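Long-range contact in cellulose hydrolase (Bacillus licheniformis, PDB 4YZT), which is an endo-beta-1,4-glucanase of glycoside hydrolase family 5 that cleaves internal beta-1,4 linkages of cellulose: residues A[34-39]-A[72-77]. Numbering follows the deposited sequence.
With BGC (beta-D-glucopyranose), chain B; BGC (beta-D-glucopyranose), chain C.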
loop_
_atom_site.group_PDB
_atom_site.type_symbol
_atom_site.label_atom_id
_atom_site.label_comp_id
_atom_site.label_asym_id
_atom_site.label_seq_id
_atom_site.Cartn_x
_atom_site.Cartn_y
_atom_site.Cartn_z
ATOM N N GLY A 34 -8.898 0.357 8.694
ATOM C CA GLY A 34 -8.191 -0.846 9.104
ATOM C C GLY A 34 -6.735 -0.848 8.657
ATOM O O GLY A 34 -6.324 -0.028 7.827
ATOM N N TRP A 35 -5.961 -1.786 9.200
ATOM C CA TRP A 35 -4.538 -1.916 8.874
ATOM C C TRP A 35 -4.116 -3.381 8.847
ATOM O O TRP A 35 -4.547 -4.162 9.699
ATOM C CB TRP A 35 -3.723 -1.138 9.903
ATOM C CG TRP A 35 -2.232 -1.266 9.851
ATOM C CD1 TRP A 35 -1.359 -0.468 9.149
ATOM C CD2 TRP A 35 -1.418 -2.175 10.610
ATOM N NE1 TRP A 35 -0.056 -0.852 9.407
ATOM C CE2 TRP A 35 -0.069 -1.894 10.298
ATOM C CE3 TRP A 35 -1.701 -3.215 11.499
ATOM C CZ2 TRP A 35 0.991 -2.604 10.860
ATOM C CZ3 TRP A 35 -0.643 -3.933 12.042
ATOM C CH2 TRP A 35 0.683 -3.630 11.713
ATOM N N ASN A 36 -3.284 -3.755 7.878
ATOM C CA ASN A 36 -2.802 -5.138 7.749
ATOM C C ASN A 36 -1.464 -5.373 8.428
ATOM O O ASN A 36 -0.544 -4.565 8.267
ATOM C CB ASN A 36 -2.645 -5.530 6.269
ATOM C CG ASN A 36 -3.955 -5.906 5.609
ATOM O OD1 ASN A 36 -4.294 -7.097 5.502
ATOM N ND2 ASN A 36 -4.670 -4.903 5.099
ATOM N N LEU A 37 -1.351 -6.483 9.160
ATOM C CA LEU A 37 -0.060 -6.933 9.682
ATOM C C LEU A 37 0.626 -7.766 8.604
ATOM O O LEU A 37 0.717 -8.991 8.710
ATOM C CB LEU A 37 -0.224 -7.756 10.972
ATOM C CG LEU A 37 1.054 -8.182 11.714
ATOM C CD1 LEU A 37 1.741 -7.019 12.444
ATOM C CD2 LEU A 37 0.751 -9.311 12.694
ATOM N N GLY A 38 1.093 -7.102 7.553
ATOM C CA GLY A 38 1.602 -7.805 6.383
ATOM C C GLY A 38 2.963 -8.459 6.584
ATOM O O GLY A 38 3.723 -8.068 7.473
ATOM N N ASN A 39 3.253 -9.476 5.766
ATOM C CA ASN A 39 4.565 -10.131 5.735
ATOM C C ASN A 39 5.047 -10.602 7.117
ATOM O O ASN A 39 6.231 -10.454 7.476
ATOM C CB ASN A 39 5.608 -9.190 5.093
ATOM C CG ASN A 39 5.470 -9.100 3.560
ATOM O OD1 ASN A 39 4.455 -9.493 2.982
ATOM N ND2 ASN A 39 6.515 -8.588 2.901
ATOM N N ARG A 72 -6.216 -6.540 10.141
ATOM C CA ARG A 72 -6.253 -7.807 9.425
ATOM C C ARG A 72 -4.959 -8.555 9.682
ATOM O O ARG A 72 -3.880 -7.994 9.537
ATOM C CB ARG A 72 -6.452 -7.579 7.925
ATOM C CG ARG A 72 -6.418 -8.831 7.050
ATOM C CD ARG A 72 -7.075 -8.468 5.732
ATOM N NE ARG A 72 -7.230 -9.526 4.726
ATOM C CZ ARG A 72 -6.401 -9.749 3.705
ATOM N NH1 ARG A 72 -5.269 -9.053 3.575
ATOM N NH2 ARG A 72 -6.689 -10.703 2.814
ATOM N N ILE A 73 -5.080 -9.814 10.086
ATOM C CA ILE A 73 -3.914 -10.634 10.404
ATOM C C ILE A 73 -3.828 -11.778 9.406
ATOM O O ILE A 73 -4.431 -12.838 9.602
ATOM C CB ILE A 73 -3.972 -11.194 11.857
ATOM C CG1 ILE A 73 -4.132 -10.054 12.871
ATOM C CG2 ILE A 73 -2.725 -12.012 12.189
ATOM C CD1 ILE A 73 -4.474 -10.522 14.279
ATOM N N PRO A 74 -3.105 -11.551 8.302
ATOM C CA PRO A 74 -2.944 -12.637 7.332
ATOM C C PRO A 74 -2.099 -13.752 7.913
ATOM O O PRO A 74 -1.091 -13.485 8.570
ATOM C CB PRO A 74 -2.254 -11.956 6.134
ATOM C CG PRO A 74 -1.681 -10.715 6.640
ATOM C CD PRO A 74 -2.531 -10.278 7.817
ATOM N N VAL A 75 -2.516 -14.996 7.680
ATOM C CA VAL A 75 -1.780 -16.159 8.179
ATOM C C VAL A 75 -1.623 -17.202 7.076
ATOM O O VAL A 75 -2.604 -17.620 6.446
ATOM C CB VAL A 75 -2.474 -16.807 9.383
ATOM C CG1 VAL A 75 -1.716 -18.060 9.816
ATOM C CG2 VAL A 75 -2.598 -15.813 10.537
ATOM N N THR A 76 -0.382 -17.598 6.833
ATOM C CA THR A 76 -0.103 -18.673 5.904
ATOM C C THR A 76 0.116 -19.939 6.721
ATOM O O THR A 76 1.047 -20.016 7.529
ATOM C CB THR A 76 1.107 -18.340 5.018
ATOM O OG1 THR A 76 0.810 -17.154 4.262
ATOM C CG2 THR A 76 1.428 -19.495 4.060
ATOM N N TRP A 77 -0.764 -20.921 6.536
ATOM C CA TRP A 77 -0.771 -22.113 7.385
ATOM C C TRP A 77 0.137 -23.226 6.864
ATOM O O TRP A 77 0.591 -24.075 7.639
ATOM C CB TRP A 77 -2.219 -22.631 7.547
ATOM C CG TRP A 77 -3.126 -21.590 8.206
ATOM C CD1 TRP A 77 -3.785 -20.563 7.582
ATOM C CD2 TRP A 77 -3.433 -21.471 9.601
ATOM N NE1 TRP A 77 -4.476 -19.814 8.507
ATOM C CE2 TRP A 77 -4.278 -20.348 9.752
ATOM C CE3 TRP A 77 -3.066 -22.193 10.738
ATOM C CZ2 TRP A 77 -4.777 -19.948 10.993
ATOM C CZ3 TRP A 77 -3.562 -21.795 11.967
ATOM C CH2 TRP A 77 -4.411 -20.687 12.085
HETATM C C2 BGC B . 3.886 -7.926 -0.247
HETATM C C3 BGC B . 5.264 -8.298 -0.695
HETATM C C4 BGC B . 5.448 -9.782 -0.640
HETATM C C5 BGC B . 4.381 -10.487 -1.458
HETATM C C6 BGC B . 4.552 -11.979 -1.342
HETATM C C1 BGC B . 2.846 -8.646 -1.066
HETATM O O2 BGC B . 3.666 -6.500 -0.337
HETATM O O3 BGC B . 6.239 -7.594 0.136
HETATM O O4 BGC B . 6.760 -10.221 -1.169
HETATM O O5 BGC B . 3.020 -10.118 -1.016
HETATM O O6 BGC B . 3.691 -12.645 -2.264
HETATM C C2 BGC C . 8.682 -11.500 -0.594
HETATM C C3 BGC C . 9.710 -11.737 0.475
HETATM C C4 BGC C . 10.377 -10.488 0.921
HETATM C C5 BGC C . 9.359 -9.444 1.269
HETATM C C6 BGC C . 10.057 -8.158 1.554
HETATM C C1 BGC C . 7.668 -10.499 -0.134
HETATM O O2 BGC C . 8.009 -12.716 -0.964
HETATM O O3 BGC C . 10.695 -12.667 -0.025
HETATM O O4 BGC C . 11.137 -10.658 2.163
HETATM O O5 BGC C . 8.376 -9.255 0.181
HETATM O O6 BGC C . 10.635 -7.703 0.358
#
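R72 and N36 run side by side on the same face of the sheet, and the N36 amide oxygen OD1 receives a nearly straight bond from R72 NH1 (2.9 Å, 171° at the hydrogen). The acceptor lies in the guanidinium plane, while the amide is turned 79° to it. Arginine suits the place: extended from CG to NE, its methylenes run alongside N36 OD1, and the turn at chi4 (-97°) brings NH1 round to that oxygen. NE makes a salt bridge to E158, NH1 another to E271, and NH2 hydrogen-bonds N161 OD1. Asparagine offers OD1 to R72 and ND2 as donor to W303 O. An alanine in place of R72 would probably take from E158 and E271 this salt-bridge partner and leave N36 OD1 without its NH1 bond. The backbones pair in parallel, R72 N bonding to W35 O and L37 N to R72 O. P74, with no N-H to offer, sets its CD 3.6 Å from L37 O. L37, centre of an inverse gamma turn, brings CD2 to I73 CG2 (4.4 Å) and also touches F60. N39 ND2 hydrogen-bonds O3 of the chain B glucose (3.0 Å). Strands 34-36 and 70-73, joined through helix 57-66, form a beta-alpha-beta unit of the TIM barrel, flanked by strands 299-303 and 110-114.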